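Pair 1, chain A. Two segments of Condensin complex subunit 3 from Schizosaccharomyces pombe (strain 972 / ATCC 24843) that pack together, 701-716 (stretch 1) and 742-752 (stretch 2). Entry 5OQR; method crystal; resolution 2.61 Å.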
# COMPACT_ATOMS: atom_id res chain seq x y z
N ALA A 701 25.52 11.44 24.98
CA ALA A 701 25.55 12.68 25.74
C ALA A 701 25.50 13.90 24.83
O ALA A 701 24.40 14.35 24.49
CB ALA A 701 26.80 12.72 26.63
N LEU A 702 26.65 14.44 24.42
CA LEU A 702 26.61 15.65 23.60
C LEU A 702 26.43 15.23 22.14
O LEU A 702 27.34 15.27 21.32
CB LEU A 702 27.83 16.54 23.78
CG LEU A 702 27.61 17.91 23.10
CD1 LEU A 702 26.28 18.57 23.52
CD2 LEU A 702 28.75 18.86 23.38
N ASN A 703 25.23 14.75 21.85
CA ASN A 703 24.68 14.73 20.51
C ASN A 703 23.83 15.98 20.34
O ASN A 703 22.98 16.27 21.20
CB ASN A 703 23.82 13.48 20.29
CG ASN A 703 24.43 12.48 19.32
OD1 ASN A 703 25.50 12.71 18.75
ND2 ASN A 703 23.75 11.36 19.14
N HIS A 704 24.05 16.72 19.27
CA HIS A 704 23.29 17.94 19.05
C HIS A 704 21.94 17.60 18.42
O HIS A 704 21.84 16.72 17.57
CB HIS A 704 24.06 18.91 18.16
CG HIS A 704 25.37 19.33 18.75
ND1 HIS A 704 25.46 20.20 19.82
CD2 HIS A 704 26.64 18.99 18.44
CE1 HIS A 704 26.73 20.39 20.13
NE2 HIS A 704 27.47 19.67 19.30
N ASN A 705 20.91 18.29 18.88
CA ASN A 705 19.56 18.06 18.37
C ASN A 705 19.48 18.50 16.92
O ASN A 705 19.90 19.60 16.57
CB ASN A 705 18.55 18.82 19.22
CG ASN A 705 17.12 18.47 18.88
OD1 ASN A 705 16.48 19.17 18.10
ND2 ASN A 705 16.62 17.39 19.45
N VAL A 706 18.94 17.62 16.07
CA VAL A 706 18.86 17.92 14.64
C VAL A 706 17.95 19.11 14.39
O VAL A 706 18.21 19.94 13.52
CB VAL A 706 18.39 16.67 13.86
CG1 VAL A 706 18.29 16.97 12.37
CG2 VAL A 706 19.33 15.51 14.10
N HIS A 707 16.85 19.21 15.15
CA HIS A 707 15.91 20.30 14.93
C HIS A 707 16.47 21.63 15.39
O HIS A 707 16.26 22.66 14.73
CB HIS A 707 14.59 19.99 15.64
CG HIS A 707 13.61 19.22 14.79
ND1 HIS A 707 12.37 18.85 15.26
CD2 HIS A 707 13.70 18.77 13.52
CE1 HIS A 707 11.73 18.20 14.31
NE2 HIS A 707 12.51 18.13 13.24
N LEU A 708 17.20 21.65 16.50
CA LEU A 708 17.88 22.87 16.89
C LEU A 708 19.01 23.20 15.93
O LEU A 708 19.29 24.38 15.68
CB LEU A 708 18.41 22.76 18.32
CG LEU A 708 18.74 24.09 19.00
CD1 LEU A 708 17.50 24.94 19.19
CD2 LEU A 708 19.42 23.84 20.34
N HIS A 709 19.65 22.18 15.37
CA HIS A 709 20.61 22.40 14.29
C HIS A 709 19.91 22.95 13.05
O HIS A 709 20.46 23.79 12.34
CB HIS A 709 21.35 21.11 13.97
CG HIS A 709 22.16 21.18 12.71
ND1 HIS A 709 21.90 20.39 11.61
CD2 HIS A 709 23.22 21.95 12.38
CE1 HIS A 709 22.77 20.67 10.66
NE2 HIS A 709 23.58 21.61 11.09
N LEU A 710 18.69 22.47 12.78
CA LEU A 710 17.95 22.96 11.63
C LEU A 710 17.55 24.42 11.81
O LEU A 710 17.51 25.19 10.84
CB LEU A 710 16.72 22.09 11.40
CG LEU A 710 15.85 22.45 10.19
CD1 LEU A 710 16.65 22.33 8.90
CD2 LEU A 710 14.62 21.57 10.14
N ALA A 711 17.23 24.82 13.04
CA ALA A 711 16.96 26.22 13.32
C ALA A 711 18.14 27.09 12.92
O ALA A 711 17.98 28.11 12.24
CB ALA A 711 16.63 26.41 14.80
N ASN A 712 19.35 26.69 13.32
CA ASN A 712 20.54 27.43 12.92
C ASN A 712 20.67 27.49 11.40
O ASN A 712 21.05 28.53 10.84
CB ASN A 712 21.78 26.78 13.53
CG ASN A 712 21.72 26.73 15.04
OD1 ASN A 712 21.06 27.55 15.68
ND2 ASN A 712 22.42 25.76 15.63
N MET A 713 20.36 26.39 10.71
CA MET A 713 20.39 26.39 9.25
C MET A 713 19.43 27.43 8.69
O MET A 713 19.78 28.19 7.78
CB MET A 713 20.05 25.01 8.70
CG MET A 713 21.00 23.90 9.14
SD MET A 713 22.71 24.21 8.70
CE MET A 713 22.61 24.26 6.92
N ILE A 714 18.21 27.46 9.21
CA ILE A 714 17.20 28.40 8.72
C ILE A 714 17.69 29.84 8.91
O ILE A 714 17.64 30.65 7.97
CB ILE A 714 15.86 28.16 9.44
CG1 ILE A 714 15.32 26.77 9.06
CG2 ILE A 714 14.85 29.24 9.08
CD1 ILE A 714 14.12 26.33 9.86
N PHE A 715 18.18 30.17 10.10
CA PHE A 715 18.64 31.53 10.35
C PHE A 715 19.71 31.94 9.34
O PHE A 715 19.73 33.09 8.89
CB PHE A 715 19.19 31.65 11.77
CG PHE A 715 18.13 31.59 12.84
CD1 PHE A 715 17.00 32.38 12.76
CD2 PHE A 715 18.27 30.73 13.91
CE1 PHE A 715 16.03 32.31 13.73
CE2 PHE A 715 17.30 30.66 14.88
CZ PHE A 715 16.18 31.45 14.79
N GLU A 716 20.59 31.02 8.98
CA GLU A 716 21.67 31.34 8.05
C GLU A 716 21.21 31.40 6.60
O GLU A 716 21.93 31.95 5.76
CB GLU A 716 22.79 30.30 8.18
CG GLU A 716 23.63 30.47 9.43
CD GLU A 716 24.53 29.28 9.69
OE1 GLU A 716 24.40 28.27 8.97
OE2 GLU A 716 25.37 29.36 10.61
N ASP A 742 15.71 19.61 27.59
CA ASP A 742 16.77 19.08 28.44
C ASP A 742 18.15 19.19 27.81
O ASP A 742 19.09 18.57 28.31
CB ASP A 742 16.47 17.62 28.79
CG ASP A 742 16.51 16.71 27.58
OD1 ASP A 742 16.26 17.20 26.46
OD2 ASP A 742 16.78 15.50 27.75
N LEU A 743 18.29 19.96 26.74
CA LEU A 743 19.58 20.10 26.09
C LEU A 743 20.51 20.98 26.93
O LEU A 743 20.05 21.72 27.80
CB LEU A 743 19.43 20.70 24.70
CG LEU A 743 18.61 19.90 23.69
CD1 LEU A 743 18.28 20.75 22.48
CD2 LEU A 743 19.35 18.64 23.27
N PRO A 744 21.81 20.90 26.70
CA PRO A 744 22.74 21.83 27.36
C PRO A 744 22.38 23.27 27.06
O PRO A 744 21.77 23.60 26.04
CB PRO A 744 24.10 21.45 26.76
CG PRO A 744 23.96 20.04 26.35
CD PRO A 744 22.52 19.85 25.95
N SER A 745 22.79 24.16 27.97
CA SER A 745 22.50 25.58 27.81
C SER A 745 23.29 26.18 26.65
O SER A 745 22.78 27.08 25.96
CB SER A 745 22.81 26.33 29.10
OG SER A 745 21.96 25.90 30.15
N SER A 746 24.52 25.72 26.42
CA SER A 746 25.32 26.25 25.32
C SER A 746 24.65 26.01 23.98
O SER A 746 24.88 26.77 23.03
CB SER A 746 26.71 25.62 25.34
OG SER A 746 26.64 24.21 25.22
N ASP A 747 23.82 24.97 23.87
CA ASP A 747 23.10 24.74 22.62
C ASP A 747 22.06 25.82 22.38
O ASP A 747 21.99 26.40 21.29
CB ASP A 747 22.44 23.35 22.65
CG ASP A 747 23.46 22.22 22.58
OD1 ASP A 747 24.51 22.40 21.93
OD2 ASP A 747 23.20 21.16 23.17
N TYR A 748 21.24 26.12 23.39
CA TYR A 748 20.28 27.21 23.26
C TYR A 748 20.99 28.54 23.08
O TYR A 748 20.52 29.41 22.33
CB TYR A 748 19.37 27.25 24.49
CG TYR A 748 18.64 25.97 24.77
CD1 TYR A 748 17.71 25.47 23.88
CD2 TYR A 748 18.88 25.25 25.94
CE1 TYR A 748 17.04 24.29 24.13
CE2 TYR A 748 18.22 24.07 26.20
CZ TYR A 748 17.30 23.60 25.29
OH TYR A 748 16.63 22.42 25.55
N GLN A 749 22.12 28.73 23.75
CA GLN A 749 22.89 29.96 23.59
C GLN A 749 23.39 30.09 22.16
O GLN A 749 23.39 31.19 21.59
CB GLN A 749 24.06 29.99 24.57
CG GLN A 749 23.64 30.13 26.02
CD GLN A 749 24.81 29.95 26.98
OE1 GLN A 749 25.96 29.85 26.56
NE2 GLN A 749 24.51 29.90 28.27
N ARG A 750 23.83 28.99 21.55
CA ARG A 750 24.38 29.05 20.20
C ARG A 750 23.30 29.41 19.19
O ARG A 750 23.55 30.17 18.25
CB ARG A 750 25.03 27.72 19.84
CG ARG A 750 26.22 27.87 18.91
CD ARG A 750 26.26 26.80 17.84
NE ARG A 750 27.26 27.10 16.81
CZ ARG A 750 27.31 26.52 15.62
NH1 ARG A 750 26.43 25.60 15.28
NH2 ARG A 750 28.26 26.88 14.75
N THR A 751 22.09 28.86 19.35
CA THR A 751 21.02 29.16 18.41
C THR A 751 20.54 30.60 18.56
O THR A 751 20.19 31.25 17.57
CB THR A 751 19.86 28.18 18.60
OG1 THR A 751 20.29 26.86 18.26
CG2 THR A 751 18.68 28.55 17.71
N LYS A 752 20.52 31.12 19.79
CA LYS A 752 20.15 32.51 19.99
C LYS A 752 21.15 33.44 19.30
O LYS A 752 20.76 34.46 18.72
CB LYS A 752 20.06 32.83 21.48
CG LYS A 752 19.58 34.24 21.77
CD LYS A 752 19.04 34.38 23.19
CE LYS A 752 18.57 35.80 23.46
NZ LYS A 752 19.67 36.79 23.34

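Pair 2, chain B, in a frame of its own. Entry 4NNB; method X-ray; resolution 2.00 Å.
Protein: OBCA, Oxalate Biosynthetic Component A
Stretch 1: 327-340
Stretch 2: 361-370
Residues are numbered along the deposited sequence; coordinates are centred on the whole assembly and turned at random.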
# COMPACT_ATOMS: atom_id res chain seq x y z
N ALA B 327 8.78 -5.71 22.20
CA ALA B 327 9.40 -5.63 23.53
C ALA B 327 10.85 -6.17 23.53
O ALA B 327 11.22 -6.95 22.64
CB ALA B 327 8.56 -6.39 24.53
N PRO B 328 11.67 -5.76 24.52
CA PRO B 328 13.05 -6.26 24.60
C PRO B 328 13.18 -7.79 24.65
O PRO B 328 14.09 -8.30 24.00
CB PRO B 328 13.57 -5.63 25.90
CG PRO B 328 12.76 -4.38 26.05
CD PRO B 328 11.39 -4.75 25.57
N ASP B 329 12.32 -8.50 25.39
CA ASP B 329 12.44 -9.96 25.45
C ASP B 329 12.10 -10.62 24.10
O ASP B 329 12.81 -11.52 23.63
CB ASP B 329 11.61 -10.58 26.60
CG ASP B 329 10.12 -10.27 26.50
OD1 ASP B 329 9.73 -9.28 25.85
OD2 ASP B 329 9.33 -11.02 27.09
N PHE B 330 11.02 -10.15 23.49
CA PHE B 330 10.69 -10.57 22.13
C PHE B 330 11.86 -10.32 21.16
O PHE B 330 12.23 -11.21 20.38
CB PHE B 330 9.46 -9.82 21.65
CG PHE B 330 9.22 -9.95 20.17
CD1 PHE B 330 8.88 -11.18 19.63
CD2 PHE B 330 9.35 -8.85 19.34
CE1 PHE B 330 8.64 -11.31 18.26
CE2 PHE B 330 9.11 -8.97 17.97
CZ PHE B 330 8.76 -10.20 17.43
N LEU B 331 12.43 -9.13 21.21
CA LEU B 331 13.52 -8.79 20.29
C LEU B 331 14.77 -9.64 20.51
O LEU B 331 15.45 -10.01 19.54
CB LEU B 331 13.85 -7.29 20.36
CG LEU B 331 12.75 -6.42 19.74
CD1 LEU B 331 12.88 -4.96 20.17
CD2 LEU B 331 12.78 -6.55 18.21
N ASP B 332 15.06 -9.97 21.76
CA ASP B 332 16.17 -10.88 22.06
C ASP B 332 15.98 -12.21 21.33
O ASP B 332 16.92 -12.76 20.73
CB ASP B 332 16.31 -11.11 23.57
CG ASP B 332 17.46 -12.05 23.92
OD1 ASP B 332 18.62 -11.71 23.63
OD2 ASP B 332 17.21 -13.14 24.48
N ALA B 333 14.75 -12.72 21.38
CA ALA B 333 14.38 -13.96 20.71
C ALA B 333 14.46 -13.84 19.17
O ALA B 333 14.98 -14.74 18.50
CB ALA B 333 12.98 -14.40 21.14
N GLN B 334 13.92 -12.74 18.62
CA GLN B 334 14.04 -12.48 17.18
C GLN B 334 15.49 -12.51 16.71
O GLN B 334 15.83 -13.27 15.80
CB GLN B 334 13.42 -11.13 16.79
CG GLN B 334 11.91 -11.07 16.92
CD GLN B 334 11.16 -12.07 16.02
OE1 GLN B 334 10.96 -13.22 16.39
NE2 GLN B 334 10.73 -11.60 14.84
N PHE B 335 16.32 -11.67 17.31
CA PHE B 335 17.72 -11.59 16.90
C PHE B 335 18.41 -12.95 16.98
O PHE B 335 19.13 -13.32 16.05
CB PHE B 335 18.50 -10.55 17.71
CG PHE B 335 18.38 -9.13 17.19
CD1 PHE B 335 19.06 -8.74 16.06
CD2 PHE B 335 17.61 -8.19 17.87
CE1 PHE B 335 18.97 -7.43 15.58
CE2 PHE B 335 17.51 -6.88 17.40
CZ PHE B 335 18.19 -6.50 16.25
N ASP B 336 18.19 -13.67 18.08
CA ASP B 336 18.75 -15.02 18.24
C ASP B 336 18.35 -15.89 17.05
O ASP B 336 19.15 -16.63 16.49
CB ASP B 336 18.21 -15.69 19.50
CG ASP B 336 19.08 -15.44 20.72
OD1 ASP B 336 20.09 -14.72 20.58
OD2 ASP B 336 18.75 -15.97 21.81
N HIS B 337 17.08 -15.78 16.66
CA HIS B 337 16.57 -16.60 15.57
C HIS B 337 17.12 -16.20 14.20
O HIS B 337 17.57 -17.06 13.43
CB HIS B 337 15.06 -16.58 15.56
CG HIS B 337 14.47 -17.42 14.49
ND1 HIS B 337 14.06 -18.72 14.71
CD2 HIS B 337 14.22 -17.16 13.19
CE1 HIS B 337 13.57 -19.22 13.58
NE2 HIS B 337 13.67 -18.29 12.64
N PHE B 338 17.08 -14.90 13.88
CA PHE B 338 17.61 -14.42 12.60
C PHE B 338 19.06 -14.88 12.47
O PHE B 338 19.47 -15.41 11.42
CB PHE B 338 17.57 -12.89 12.52
CG PHE B 338 16.19 -12.29 12.24
CD1 PHE B 338 15.08 -12.63 12.99
CD2 PHE B 338 16.04 -11.32 11.25
CE1 PHE B 338 13.84 -12.04 12.76
CE2 PHE B 338 14.81 -10.73 11.00
CZ PHE B 338 13.70 -11.09 11.76
N GLU B 339 19.84 -14.70 13.53
CA GLU B 339 21.25 -15.07 13.51
C GLU B 339 21.40 -16.57 13.22
O GLU B 339 22.19 -16.96 12.36
CB GLU B 339 21.94 -14.67 14.83
CG GLU B 339 23.46 -14.76 14.81
CD GLU B 339 24.09 -14.33 16.12
OE1 GLU B 339 23.51 -13.51 16.85
OE2 GLU B 339 25.20 -14.82 16.43
N ARG B 340 20.61 -17.38 13.90
CA ARG B 340 20.66 -18.83 13.73
C ARG B 340 20.32 -19.33 12.32
O ARG B 340 21.03 -20.17 11.77
CB ARG B 340 19.76 -19.54 14.76
CG ARG B 340 19.85 -21.06 14.68
CD ARG B 340 19.07 -21.77 15.78
NE ARG B 340 17.61 -21.66 15.63
CZ ARG B 340 16.88 -22.32 14.73
NH1 ARG B 340 15.57 -22.16 14.70
NH2 ARG B 340 17.46 -23.14 13.86
N LEU B 361 21.64 0.13 22.20
CA LEU B 361 21.46 -1.19 22.79
C LEU B 361 21.51 -2.36 21.80
O LEU B 361 22.10 -3.40 22.10
CB LEU B 361 20.16 -1.24 23.58
CG LEU B 361 20.01 -2.45 24.48
CD1 LEU B 361 20.92 -2.31 25.69
CD2 LEU B 361 18.56 -2.59 24.91
N TYR B 362 20.90 -2.21 20.63
CA TYR B 362 20.83 -3.33 19.70
C TYR B 362 21.94 -3.34 18.67
O TYR B 362 21.94 -4.16 17.76
CB TYR B 362 19.47 -3.35 19.00
CG TYR B 362 18.30 -3.56 19.94
CD1 TYR B 362 17.55 -2.48 20.40
CD2 TYR B 362 17.93 -4.83 20.37
CE1 TYR B 362 16.47 -2.65 21.26
CE2 TYR B 362 16.85 -5.01 21.23
CZ TYR B 362 16.14 -3.93 21.67
OH TYR B 362 15.07 -4.10 22.53
N ARG B 363 22.91 -2.44 18.83
CA ARG B 363 23.93 -2.28 17.79
C ARG B 363 24.76 -3.53 17.58
O ARG B 363 24.96 -3.97 16.44
CB ARG B 363 24.82 -1.07 18.07
CG ARG B 363 26.01 -0.93 17.14
CD ARG B 363 26.74 0.38 17.37
NE ARG B 363 27.76 0.63 16.35
CZ ARG B 363 29.02 0.18 16.42
NH1 ARG B 363 29.41 -0.53 17.47
NH2 ARG B 363 29.87 0.46 15.45
N ASP B 364 25.24 -4.13 18.66
CA ASP B 364 26.07 -5.33 18.53
C ASP B 364 25.29 -6.50 17.94
O ASP B 364 25.84 -7.29 17.16
CB ASP B 364 26.69 -5.73 19.88
CG ASP B 364 27.85 -4.83 20.29
OD1 ASP B 364 28.24 -3.95 19.50
OD2 ASP B 364 28.37 -5.02 21.41
N ARG B 365 24.01 -6.62 18.30
CA ARG B 365 23.16 -7.69 17.75
C ARG B 365 22.96 -7.51 16.24
O ARG B 365 22.96 -8.48 15.49
CB ARG B 365 21.80 -7.76 18.47
CG ARG B 365 21.81 -8.59 19.78
CD ARG B 365 20.49 -8.41 20.53
NE ARG B 365 20.32 -9.34 21.66
CZ ARG B 365 20.78 -9.12 22.89
NH1 ARG B 365 21.46 -8.01 23.17
NH2 ARG B 365 20.56 -10.01 23.84
N LEU B 366 22.78 -6.26 15.82
CA LEU B 366 22.64 -5.95 14.39
C LEU B 366 23.94 -6.25 13.64
O LEU B 366 23.92 -6.67 12.48
CB LEU B 366 22.22 -4.49 14.20
CG LEU B 366 20.73 -4.24 14.43
CD1 LEU B 366 20.47 -2.77 14.64
CD2 LEU B 366 19.91 -4.78 13.27
N LEU B 367 25.07 -6.03 14.30
CA LEU B 367 26.34 -6.34 13.65
C LEU B 367 26.47 -7.84 13.49
O LEU B 367 26.93 -8.33 12.46
CB LEU B 367 27.52 -5.77 14.43
CG LEU B 367 27.66 -4.25 14.43
CD1 LEU B 367 28.88 -3.83 15.24
CD2 LEU B 367 27.74 -3.71 13.01
N ARG B 368 26.04 -8.57 14.51
CA ARG B 368 26.09 -10.02 14.51
C ARG B 368 25.26 -10.67 13.41
O ARG B 368 25.58 -11.77 12.96
CB ARG B 368 25.66 -10.56 15.87
CG ARG B 368 26.71 -11.41 16.53
CD ARG B 368 26.80 -11.15 18.00
NE ARG B 368 25.65 -11.61 18.76
CZ ARG B 368 25.23 -11.03 19.89
NH1 ARG B 368 25.88 -9.97 20.36
NH2 ARG B 368 24.17 -11.50 20.54
N THR B 369 24.17 -10.03 12.99
CA THR B 369 23.30 -10.64 11.99
C THR B 369 23.80 -10.39 10.57
O THR B 369 23.15 -10.81 9.61
CB THR B 369 21.81 -10.22 12.12
OG1 THR B 369 21.71 -8.80 12.28
CG2 THR B 369 21.15 -10.91 13.31
N GLY B 370 24.93 -9.69 10.45
CA GLY B 370 25.62 -9.55 9.16
C GLY B 370 25.66 -8.16 8.53
O GLY B 370 24.72 -7.37 8.65
O HOH W 1 19.74 -11.74 20.80
O HOH W 2 22.13 -10.87 17.16

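The sharpest difference between the two pairs lies at one matched threonine. In pair 1, Thr A751 is a knob set among Leu A708, Ala A711, Asn A712 and Phe A715, and it donates a hydrogen bond from its OG1 to OD1 of Asn A712 at 2.8 Å. Both threonines pack their methyl group on stretch 1, but Thr A751 alone of the two adds a hydrogen bond across the stretches. CG2 of Thr A751 lies 3.8 Å from CE2 of Phe A715; in pair 2, CG2 of Thr B369 lies 4.1 Å from CD1 of Phe B335, near the plane of that ring, and 4.2 Å from CB of Phe B338. The rotamers also differ, m in Thr A751 and p in Thr B369.

The frame around this threonine is nearly the same. Fourteen central residues superpose with an RMSD of 0.7 Å, and each pair sets two helices side by side, running in nearly the same direction, with axes 9.7 Å apart at 17° in pair 1 and 10.1 Å apart at 20° in pair 2. The buried areas, 530 and 568 Å², are also close. The example illustrates a general principle: a backbone arrangement sets which positions face each other, but leaves the side chains and their chemistry open.

The position of Leu A708 and Phe B335 points into the space between the helices in both pairs. The leucine fills it with its branched end, its CD2 reaching CD1 of Leu A743 at 3.9 Å and CD1 of Tyr A748 at 4.3 Å. The phenylalanine uses a flat ring. CB of Arg B365 sits over one face in a CH-pi contact, 3.9 Å from the ring centroid, while CD2 of Leu B366, the counterpart of Tyr A748, approaches CE1 of Phe B335 at 3.6 Å near the ring plane. The ring of Tyr B362 lies nearly parallel to that of Phe B335, but is slid so far aside that the two barely overlap.

The polar contacts differ as well. Asp A747 matches Arg B365, an acid in pair 1 and a base in pair 2. Asp A747 OD1 accepts a weak hydrogen bond from His A704 ND1 at 3.2 Å, whereas Arg B365 NH2 forms a salt bridge with Asp B332 OD1 at 2.6 Å. The match of Asp B332 is Asn A705, which turns to its own helix and caps it, its OD1 accepting from Leu A708 N at 3.0 Å. Asn A712 corresponds to Glu B339, whose longer side chain extends to Arg B368: OE1 of Glu B339 meets NE of Arg B368 at 3.4 Å in a salt bridge with a weak hydrogen bond, and water 2 links that same OE1 to the backbone O of Arg B365.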